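Local coordinates for protein BexL (Amycolatopsis orientalis, PDB 4XRW) that probably acts as a di-domain aromatase/cyclase, cyclising and dehydrating a polyketide chain in the type II polyketide synthase pathway to BE-7585A, at residues M21-H26 against L128-A133; S96-V101 against E108-W113; T112-P117 against K124-H129. All blocks are in the same frame, centred on the assembly; numbering follows the deposited sequence.

The three contacts join four neighbouring strands at one side of the first seven-stranded antiparallel sheet. Contact 1 pairs the edge strand 22-30 with strand 123-133 and is a surface contact; contacts 2 and 3 are partly buried hairpin pairings that share strand 106-117. Contacts 1 and 3 both use strand 123-133, and contact 2 lies within the chain loop closed by contact 1. Chemistry follows place: contact 1 rests mainly on backbone bonds, with a water between two histidines, a phenyl ring laid on a glycine marks contact 2, and contact 3 sets tryptophan packing on one face against a salt bridge on the other. Glu-25 of contact 1 forms a salt bridge with Arg-126 of contact 3.

Contact 1: M21-H26 against L128-A133; sequences MREAEH and LHAYRA
Arg-22 and Tyr-131, and then Ala-24 and His-129, form two antiparallel hydrogen-bonded pairs that join the strands, whose short axes run at 164° to one another. Within the first pair Arg-22 N reaches Tyr-131 O at 2.7 Å and Tyr-131 N returns to Arg-22 O; Ala-24 and His-129 exchange the same two bonds. Between them Glu-23 faces Ala-130 as a non-hydrogen-bonded pair, with Glu-23 CA 3.2 Å from His-129 O in a CA-H...O contact.

Aromatic packing centres on Tyr-131. With CG set between its backbone N and carbonyl carbon (chi1 45°), the ring swings across to the other strand, where Arg-22 CB makes an off-centre CH-pi contact 4.1 Å from the ring centroid. Ala-24 CB comes to the ring edge, 3.9 Å from Tyr-131 OH. That hydroxyl hydrogen-bonds to Asp-145 OD1 of helix 138-166, and Arg-22 NH1 makes a salt bridge to the same oxygen.

On the opposite face, Glu-25 and Leu-128 lie side by side, Glu-25 CG 3.9 Å from Leu-128 CD1. Met-21 SD meets Arg-132 CG at 3.9 Å, the two side chains crossing at about a right angle.

A water links the imidazoles in their planes, 2.9 Å from His-26 ND1 and 2.7 Å from His-129 ND1. This pairing of the first and last strands of an antiparallel sheet, with the long helix 138-166 against the tyrosine and histidine face, belongs to the helix-grip fold.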
loop_
_atom_site.group_PDB
_atom_site.type_symbol
_atom_site.label_atom_id
_atom_site.label_comp_id
_atom_site.label_asym_id
_atom_site.label_seq_id
_atom_site.Cartn_x
_atom_site.Cartn_y
_atom_site.Cartn_z
ATOM N N MET A 21 -32.308 6.682 3.987
ATOM C CA MET A 21 -30.893 7.042 4.080
ATOM C C MET A 21 -30.378 6.900 5.515
ATOM O O MET A 21 -30.624 7.772 6.354
ATOM C CB MET A 21 -30.666 8.481 3.588
ATOM C CG MET A 21 -29.182 8.919 3.552
ATOM S SD MET A 21 -28.253 8.472 2.046
ATOM C CE MET A 21 -28.604 9.868 0.997
ATOM N N ARG A 22 -29.647 5.815 5.779
ATOM C CA ARG A 22 -29.105 5.552 7.106
ATOM C C ARG A 22 -27.789 6.248 7.358
ATOM O O ARG A 22 -27.011 6.497 6.430
ATOM C CB ARG A 22 -28.902 4.057 7.329
ATOM C CG ARG A 22 -30.155 3.353 7.715
ATOM C CD ARG A 22 -29.868 2.129 8.542
ATOM N NE ARG A 22 -31.019 1.235 8.499
ATOM C CZ ARG A 22 -30.985 -0.045 8.846
ATOM N NH1 ARG A 22 -29.847 -0.592 9.263
ATOM N NH2 ARG A 22 -32.090 -0.771 8.783
ATOM N N GLU A 23 -27.545 6.522 8.635
ATOM C CA GLU A 23 -26.310 7.152 9.089
ATOM C C GLU A 23 -25.638 6.260 10.121
ATOM O O GLU A 23 -26.311 5.583 10.913
ATOM C CB GLU A 23 -26.598 8.545 9.673
ATOM C CG GLU A 23 -27.021 9.582 8.622
ATOM C CD GLU A 23 -27.384 10.942 9.216
ATOM O OE1 GLU A 23 -28.415 11.048 9.918
ATOM O OE2 GLU A 23 -26.635 11.908 8.966
ATOM N N ALA A 24 -24.308 6.224 10.105
ATOM C CA ALA A 24 -23.561 5.528 11.139
ATOM C C ALA A 24 -22.393 6.369 11.558
ATOM O O ALA A 24 -21.961 7.261 10.819
ATOM C CB ALA A 24 -23.079 4.178 10.657
ATOM N N GLU A 25 -21.917 6.108 12.768
ATOM C CA GLU A 25 -20.715 6.763 13.283
ATOM C C GLU A 25 -19.951 5.832 14.203
ATOM O O GLU A 25 -20.505 5.193 15.101
ATOM C CB GLU A 25 -21.005 8.077 14.034
ATOM C CG GLU A 25 -19.687 8.749 14.465
ATOM C CD GLU A 25 -19.802 10.098 15.171
ATOM O OE1 GLU A 25 -18.876 10.395 15.978
ATOM O OE2 GLU A 25 -20.761 10.869 14.908
ATOM N N HIS A 26 -18.656 5.772 13.945
ATOM C CA HIS A 26 -17.712 5.037 14.759
ATOM C C HIS A 26 -16.579 5.975 15.152
ATOM O O HIS A 26 -16.284 6.940 14.441
ATOM C CB HIS A 26 -17.188 3.828 13.994
ATOM C CG HIS A 26 -18.243 2.837 13.634
ATOM N ND1 HIS A 26 -19.069 2.978 12.534
ATOM C CD2 HIS A 26 -18.597 1.671 14.224
ATOM C CE1 HIS A 26 -19.891 1.946 12.472
ATOM N NE2 HIS A 26 -19.623 1.138 13.485
ATOM N N LEU A 128 -17.838 8.767 9.956
ATOM C CA LEU A 128 -19.267 8.751 9.708
ATOM C C LEU A 128 -19.580 8.161 8.353
ATOM O O LEU A 128 -18.816 8.383 7.407
ATOM C CB LEU A 128 -19.828 10.155 9.742
ATOM C CG LEU A 128 -19.856 10.861 11.102
ATOM C CD1 LEU A 128 -18.453 11.127 11.649
ATOM C CD2 LEU A 128 -20.629 12.175 10.927
ATOM N N HIS A 129 -20.702 7.458 8.245
ATOM C CA HIS A 129 -21.195 7.004 6.945
ATOM C C HIS A 129 -22.639 7.364 6.770
ATOM O O HIS A 129 -23.406 7.445 7.742
ATOM C CB HIS A 129 -21.015 5.493 6.784
ATOM C CG HIS A 129 -19.594 5.068 6.602
ATOM N ND1 HIS A 129 -18.755 4.776 7.661
ATOM C CD2 HIS A 129 -18.854 4.902 5.483
ATOM C CE1 HIS A 129 -17.563 4.452 7.199
ATOM N NE2 HIS A 129 -17.597 4.520 5.880
ATOM N N ALA A 130 -23.022 7.565 5.518
ATOM C CA ALA A 130 -24.407 7.754 5.163
ATOM C C ALA A 130 -24.653 6.877 3.958
ATOM O O ALA A 130 -23.911 6.978 2.982
ATOM C CB ALA A 130 -24.679 9.212 4.852
ATOM N N TYR A 131 -25.671 6.030 4.006
ATOM C CA TYR A 131 -25.912 5.124 2.899
ATOM C C TYR A 131 -27.363 4.779 2.726
ATOM O O TYR A 131 -28.184 4.924 3.645
ATOM C CB TYR A 131 -25.117 3.832 3.091
ATOM C CG TYR A 131 -25.203 3.304 4.487
ATOM C CD1 TYR A 131 -26.145 2.359 4.844
ATOM C CD2 TYR A 131 -24.347 3.784 5.459
ATOM C CE1 TYR A 131 -26.217 1.885 6.156
ATOM C CE2 TYR A 131 -24.409 3.340 6.728
ATOM C CZ TYR A 131 -25.340 2.403 7.090
ATOM O OH TYR A 131 -25.340 2.004 8.392
ATOM N N ARG A 132 -27.674 4.284 1.536
ATOM C CA ARG A 132 -28.971 3.681 1.337
ATOM C C ARG A 132 -28.894 2.548 0.344
ATOM O O ARG A 132 -27.929 2.406 -0.416
ATOM C CB ARG A 132 -30.007 4.715 0.905
ATOM C CG ARG A 132 -29.618 5.643 -0.205
ATOM C CD ARG A 132 -30.799 6.570 -0.547
ATOM N NE ARG A 132 -31.975 5.800 -0.955
ATOM C CZ ARG A 132 -32.984 6.266 -1.685
ATOM N NH1 ARG A 132 -32.985 7.519 -2.123
ATOM N NH2 ARG A 132 -34.000 5.465 -1.985
ATOM N N ALA A 133 -29.924 1.731 0.393
ATOM C CA ALA A 133 -30.017 0.543 -0.416
ATOM C C ALA A 133 -30.830 0.866 -1.665
ATOM O O ALA A 133 -31.646 1.791 -1.663
ATOM C CB ALA A 133 -30.660 -0.606 0.396
HETATM O O HOH W 1 -19.238 4.915 10.328
#

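Contact 2: S96-V101 against E108-W113; sequences SFHQEV and EMSGTW
Phe-97 lays its ring over the backbone of Gly-111, with Gly-111 CA 3.6 Å from the ring centroid in a CH-pi contact over the face. The absence of a side chain at Gly-111 admits the ring, since a CB there would clash with Phe-97 CZ. CG sits between the backbone N and the carbonyl carbon (chi1 55°), which carries the phenyl across the neighbouring strand. Phe-97 CE2 also meets Trp-113 CD1 at 3.5 Å, an oblique pair with the phenyl and five-membered ring planes at 40°. With the phenyl gone, as in an alanine here, the Gly-111 backbone would probably lose its aromatic cover and the Trp-113 indole a neighbour.

In the backbone, Phe-97 N donates to Gly-111 O at 2.9 Å, with a reciprocal bond from Gly-111 N to Phe-97 O. These strands form a beta hairpin within the helix-grip sheet. On the other face His-98 ND1 sits 3.3 Å from Ser-110 CB, while His-98 NE2 is hydrogen-bonded to Glu-87 of the adjacent strand 80-89.

Toward the turn, Gln-99 N donates to Met-109 O, and a water donates to Gln-99 O at 2.6 Å and accepts from Met-109 N. Helix 138-166 packs on Met-109 and Trp-113, and Trp-113 NE1 bonds to MES, probably from the crystallisation liquor.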
loop_
_atom_site.group_PDB
_atom_site.type_symbol
_atom_site.label_atom_id
_atom_site.label_comp_id
_atom_site.label_asym_id
_atom_site.label_seq_id
_atom_site.Cartn_x
_atom_site.Cartn_y
_atom_site.Cartn_z
ATOM N N SER A 96 -14.909 14.895 3.580
ATOM C CA SER A 96 -16.094 14.222 3.059
ATOM C C SER A 96 -15.712 13.371 1.873
ATOM O O SER A 96 -14.921 13.811 1.037
ATOM C CB SER A 96 -17.142 15.243 2.628
ATOM O OG SER A 96 -17.287 16.227 3.630
ATOM N N PHE A 97 -16.245 12.165 1.786
ATOM C CA PHE A 97 -15.949 11.336 0.621
ATOM C C PHE A 97 -17.220 10.687 0.124
ATOM O O PHE A 97 -18.176 10.524 0.880
ATOM C CB PHE A 97 -14.877 10.285 0.941
ATOM C CG PHE A 97 -15.201 9.406 2.127
ATOM C CD1 PHE A 97 -15.828 8.183 1.943
ATOM C CD2 PHE A 97 -14.848 9.789 3.417
ATOM C CE1 PHE A 97 -16.115 7.354 3.022
ATOM C CE2 PHE A 97 -15.114 8.968 4.483
ATOM C CZ PHE A 97 -15.740 7.762 4.304
ATOM N N HIS A 98 -17.234 10.350 -1.161
ATOM C CA HIS A 98 -18.397 9.775 -1.808
ATOM C C HIS A 98 -17.913 8.747 -2.831
ATOM O O HIS A 98 -17.176 9.083 -3.745
ATOM C CB HIS A 98 -19.237 10.861 -2.482
ATOM C CG HIS A 98 -19.344 12.119 -1.674
ATOM N ND1 HIS A 98 -20.305 12.297 -0.699
ATOM C CD2 HIS A 98 -18.588 13.244 -1.666
ATOM C CE1 HIS A 98 -20.151 13.484 -0.140
ATOM N NE2 HIS A 98 -19.121 14.083 -0.713
ATOM N N GLN A 99 -18.317 7.497 -2.637
ATOM C CA GLN A 99 -17.988 6.400 -3.539
ATOM C C GLN A 99 -18.718 6.601 -4.867
ATOM O O GLN A 99 -19.932 6.814 -4.861
ATOM C CB GLN A 99 -18.392 5.088 -2.859
ATOM C CG GLN A 99 -17.939 3.797 -3.499
ATOM C CD GLN A 99 -18.339 2.608 -2.629
ATOM O OE1 GLN A 99 -19.308 1.898 -2.925
ATOM N NE2 GLN A 99 -17.617 2.418 -1.520
ATOM N N GLU A 100 -18.009 6.575 -5.993
ATOM C CA GLU A 100 -18.638 6.978 -7.269
ATOM C C GLU A 100 -19.421 5.913 -7.981
ATOM O O GLU A 100 -20.377 6.244 -8.691
ATOM C CB GLU A 100 -17.606 7.531 -8.258
ATOM C CG GLU A 100 -16.907 8.800 -7.788
ATOM C CD GLU A 100 -16.176 9.537 -8.893
ATOM O OE1 GLU A 100 -15.629 8.883 -9.804
ATOM O OE2 GLU A 100 -16.160 10.801 -8.849
ATOM N N VAL A 101 -19.036 4.655 -7.808
ATOM C CA VAL A 101 -19.745 3.540 -8.395
ATOM C C VAL A 101 -20.021 2.596 -7.237
ATOM O O VAL A 101 -19.108 2.154 -6.550
ATOM C CB VAL A 101 -18.931 2.820 -9.510
ATOM C CG1 VAL A 101 -19.758 1.725 -10.181
ATOM C CG2 VAL A 101 -18.484 3.815 -10.558
ATOM N N GLU A 108 -26.137 4.260 -2.642
ATOM C CA GLU A 108 -25.039 5.192 -2.457
ATOM C C GLU A 108 -24.384 5.042 -1.086
ATOM O O GLU A 108 -24.976 4.575 -0.111
ATOM C CB GLU A 108 -25.493 6.633 -2.686
ATOM C CG GLU A 108 -26.625 7.115 -1.809
ATOM C CD GLU A 108 -26.791 8.638 -1.898
ATOM O OE1 GLU A 108 -27.547 9.115 -2.781
ATOM O OE2 GLU A 108 -26.142 9.356 -1.093
ATOM N N MET A 109 -23.107 5.390 -1.086
ATOM C CA MET A 109 -22.231 5.295 0.058
ATOM C C MET A 109 -21.348 6.542 0.119
ATOM O O MET A 109 -20.550 6.808 -0.794
ATOM C CB MET A 109 -21.369 4.055 -0.046
ATOM C CG MET A 109 -20.378 3.846 1.084
ATOM S SD MET A 109 -21.239 3.463 2.618
ATOM C CE MET A 109 -22.180 2.041 2.183
ATOM N N SER A 110 -21.485 7.279 1.205
ATOM C CA SER A 110 -20.647 8.440 1.479
ATOM C C SER A 110 -20.232 8.429 2.940
ATOM O O SER A 110 -20.759 7.658 3.747
ATOM C CB SER A 110 -21.374 9.729 1.158
ATOM O OG SER A 110 -22.513 9.826 1.975
ATOM N N GLY A 111 -19.262 9.255 3.283
ATOM C CA GLY A 111 -18.755 9.274 4.636
ATOM C C GLY A 111 -18.015 10.563 4.932
ATOM O O GLY A 111 -17.820 11.422 4.059
ATOM N N THR A 112 -17.606 10.691 6.187
ATOM C CA THR A 112 -16.877 11.842 6.642
ATOM C C THR A 112 -15.893 11.403 7.698
ATOM O O THR A 112 -16.243 10.612 8.585
ATOM C CB THR A 112 -17.809 12.939 7.244
ATOM O OG1 THR A 112 -18.960 13.121 6.423
ATOM C CG2 THR A 112 -17.081 14.251 7.348
ATOM N N TRP A 113 -14.660 11.883 7.556
ATOM C CA TRP A 113 -13.651 11.831 8.599
ATOM C C TRP A 113 -13.696 13.151 9.338
ATOM O O TRP A 113 -13.738 14.211 8.711
ATOM C CB TRP A 113 -12.234 11.642 8.034
ATOM C CG TRP A 113 -12.006 10.315 7.368
ATOM C CD1 TRP A 113 -12.136 10.043 6.033
ATOM C CD2 TRP A 113 -11.603 9.101 7.991
ATOM N NE1 TRP A 113 -11.837 8.721 5.798
ATOM C CE2 TRP A 113 -11.521 8.118 6.980
ATOM C CE3 TRP A 113 -11.311 8.735 9.312
ATOM C CZ2 TRP A 113 -11.161 6.806 7.246
ATOM C CZ3 TRP A 113 -10.947 7.430 9.566
ATOM C CH2 TRP A 113 -10.868 6.486 8.544
HETATM O O HOH W 2 -22.124 5.824 -3.904
#

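Contact 3: T112-P117 against K124-H129; sequences TWIVEP and KVRLLH
Trp-113 and Leu-127 pack side by side on one face of the beta hairpin formed by strands 106-117 and 123-133, part of the helix-grip sheet. Leu-127 CD1 sits over the indole, 3.9 Å from the centroid of its six-membered ring and only 10° off the normal, so the methyl sits almost squarely over the centre of that ring. Val-125 comes instead to the indole edge, where its CG1 lies in the ring plane 3.6 Å from Trp-113 CE3. Helices 34-42 and 138-166 pack against this face.

The other face has a mixed surface. Ile-114 CD1 fills the hollow between Leu-128 and Arg-126: it touches Leu-128 CD1 at 3.7 Å and lies over one face of the guanidinium, toward its rim. The bend of Arg-126 at chi3 (53°) turns the guanidinium so that this face meets the methyl, while NE forms a salt bridge with Glu-25 of strand 22-30.

Three hydrogen-bonded pairs, Thr-112 with Leu-128, Ile-114 with Arg-126 and Glu-116 with Lys-124, hold the backbones in register beneath these side chains. Glu-116 OE1 and Lys-124 NZ are bridged by a water, 2.7 Å from each. The second carboxylate oxygen, Glu-116 OE2, takes a salt bridge from Arg-126 NH1 at 2.9 Å, met from above the carboxylate plane.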
loop_
_atom_site.group_PDB
_atom_site.type_symbol
_atom_site.label_atom_id
_atom_site.label_comp_id
_atom_site.label_asym_id
_atom_site.label_seq_id
_atom_site.Cartn_x
_atom_site.Cartn_y
_atom_site.Cartn_z
ATOM N N THR A 112 -17.606 10.691 6.187
ATOM C CA THR A 112 -16.877 11.842 6.642
ATOM C C THR A 112 -15.893 11.403 7.698
ATOM O O THR A 112 -16.243 10.612 8.585
ATOM C CB THR A 112 -17.809 12.939 7.244
ATOM O OG1 THR A 112 -18.960 13.121 6.423
ATOM C CG2 THR A 112 -17.081 14.251 7.348
ATOM N N TRP A 113 -14.660 11.883 7.556
ATOM C CA TRP A 113 -13.651 11.831 8.599
ATOM C C TRP A 113 -13.696 13.151 9.338
ATOM O O TRP A 113 -13.738 14.211 8.711
ATOM C CB TRP A 113 -12.234 11.642 8.034
ATOM C CG TRP A 113 -12.006 10.315 7.368
ATOM C CD1 TRP A 113 -12.136 10.043 6.033
ATOM C CD2 TRP A 113 -11.603 9.101 7.991
ATOM N NE1 TRP A 113 -11.837 8.721 5.798
ATOM C CE2 TRP A 113 -11.521 8.118 6.980
ATOM C CE3 TRP A 113 -11.311 8.735 9.312
ATOM C CZ2 TRP A 113 -11.161 6.806 7.246
ATOM C CZ3 TRP A 113 -10.947 7.430 9.566
ATOM C CH2 TRP A 113 -10.868 6.486 8.544
ATOM N N ILE A 114 -13.637 13.088 10.657
ATOM C CA ILE A 114 -13.568 14.296 11.474
ATOM C C ILE A 114 -12.516 14.005 12.526
ATOM O O ILE A 114 -12.637 13.029 13.267
ATOM C CB ILE A 114 -14.909 14.656 12.142
ATOM C CG1 ILE A 114 -16.048 14.776 11.124
ATOM C CG2 ILE A 114 -14.780 15.981 12.888
ATOM C CD1 ILE A 114 -17.446 14.676 11.746
ATOM N N VAL A 115 -11.469 14.814 12.576
ATOM C CA VAL A 115 -10.400 14.597 13.519
ATOM C C VAL A 115 -10.398 15.731 14.549
ATOM O O VAL A 115 -10.309 16.899 14.188
ATOM C CB VAL A 115 -9.058 14.509 12.829
ATOM C CG1 VAL A 115 -7.999 14.085 13.821
ATOM C CG2 VAL A 115 -9.138 13.503 11.662
ATOM N N GLU A 116 -10.521 15.363 15.824
ATOM C CA GLU A 116 -10.681 16.332 16.917
ATOM C C GLU A 116 -9.501 16.233 17.895
ATOM O O GLU A 116 -9.116 15.132 18.313
ATOM C CB GLU A 116 -12.013 16.100 17.644
ATOM C CG GLU A 116 -13.243 16.393 16.759
ATOM C CD GLU A 116 -14.586 15.994 17.381
ATOM O OE1 GLU A 116 -14.584 15.314 18.428
ATOM O OE2 GLU A 116 -15.645 16.360 16.803
ATOM N N PRO A 117 -8.892 17.382 18.240
ATOM C CA PRO A 117 -7.823 17.284 19.240
ATOM C C PRO A 117 -8.444 17.058 20.618
ATOM O O PRO A 117 -9.419 17.738 20.949
ATOM C CB PRO A 117 -7.122 18.637 19.134
ATOM C CG PRO A 117 -8.217 19.577 18.723
ATOM C CD PRO A 117 -9.204 18.782 17.898
ATOM N N LYS A 124 -9.090 12.291 18.741
ATOM C CA LYS A 124 -10.281 11.495 18.515
ATOM C C LYS A 124 -10.615 11.517 17.027
ATOM O O LYS A 124 -10.771 12.585 16.438
ATOM C CB LYS A 124 -11.461 12.039 19.321
ATOM C CG LYS A 124 -12.704 11.174 19.237
ATOM C CD LYS A 124 -13.882 11.853 19.918
ATOM C CE LYS A 124 -15.154 11.044 19.801
ATOM N NZ LYS A 124 -16.317 11.718 20.455
ATOM N N VAL A 125 -10.697 10.334 16.441
ATOM C CA VAL A 125 -11.017 10.184 15.026
ATOM C C VAL A 125 -12.408 9.631 14.914
ATOM O O VAL A 125 -12.698 8.554 15.415
ATOM C CB VAL A 125 -10.022 9.274 14.316
ATOM C CG1 VAL A 125 -10.406 9.115 12.826
ATOM C CG2 VAL A 125 -8.625 9.844 14.463
ATOM N N ARG A 126 -13.271 10.407 14.278
ATOM C CA ARG A 126 -14.643 10.021 14.011
ATOM C C ARG A 126 -14.830 9.674 12.543
ATOM O O ARG A 126 -14.394 10.435 11.670
ATOM C CB ARG A 126 -15.571 11.163 14.379
ATOM C CG ARG A 126 -15.392 11.631 15.821
ATOM C CD ARG A 126 -16.158 12.897 16.031
ATOM N NE ARG A 126 -17.556 12.790 15.645
ATOM C CZ ARG A 126 -18.326 13.828 15.360
ATOM N NH1 ARG A 126 -17.820 15.050 15.438
ATOM N NH2 ARG A 126 -19.597 13.649 14.993
ATOM N N LEU A 127 -15.501 8.557 12.293
ATOM C CA LEU A 127 -15.749 8.091 10.940
ATOM C C LEU A 127 -17.240 7.922 10.783
ATOM O O LEU A 127 -17.846 7.052 11.417
ATOM C CB LEU A 127 -14.992 6.792 10.676
ATOM C CG LEU A 127 -15.272 6.057 9.368
ATOM C CD1 LEU A 127 -14.987 6.930 8.172
ATOM C CD2 LEU A 127 -14.460 4.749 9.313
ATOM N N LEU A 128 -17.838 8.767 9.956
ATOM C CA LEU A 128 -19.267 8.751 9.708
ATOM C C LEU A 128 -19.580 8.161 8.353
ATOM O O LEU A 128 -18.816 8.383 7.407
ATOM C CB LEU A 128 -19.828 10.155 9.742
ATOM C CG LEU A 128 -19.856 10.861 11.102
ATOM C CD1 LEU A 128 -18.453 11.127 11.649
ATOM C CD2 LEU A 128 -20.629 12.175 10.927
ATOM N N HIS A 129 -20.702 7.458 8.245
ATOM C CA HIS A 129 -21.195 7.004 6.945
ATOM C C HIS A 129 -22.639 7.364 6.770
ATOM O O HIS A 129 -23.406 7.445 7.742
ATOM C CB HIS A 129 -21.015 5.493 6.784
ATOM C CG HIS A 129 -19.594 5.068 6.602
ATOM N ND1 HIS A 129 -18.755 4.776 7.661
ATOM C CD2 HIS A 129 -18.854 4.902 5.483
ATOM C CE1 HIS A 129 -17.563 4.452 7.199
ATOM N NE2 HIS A 129 -17.597 4.520 5.880
HETATM O O HOH W 3 -16.749 14.240 19.526
#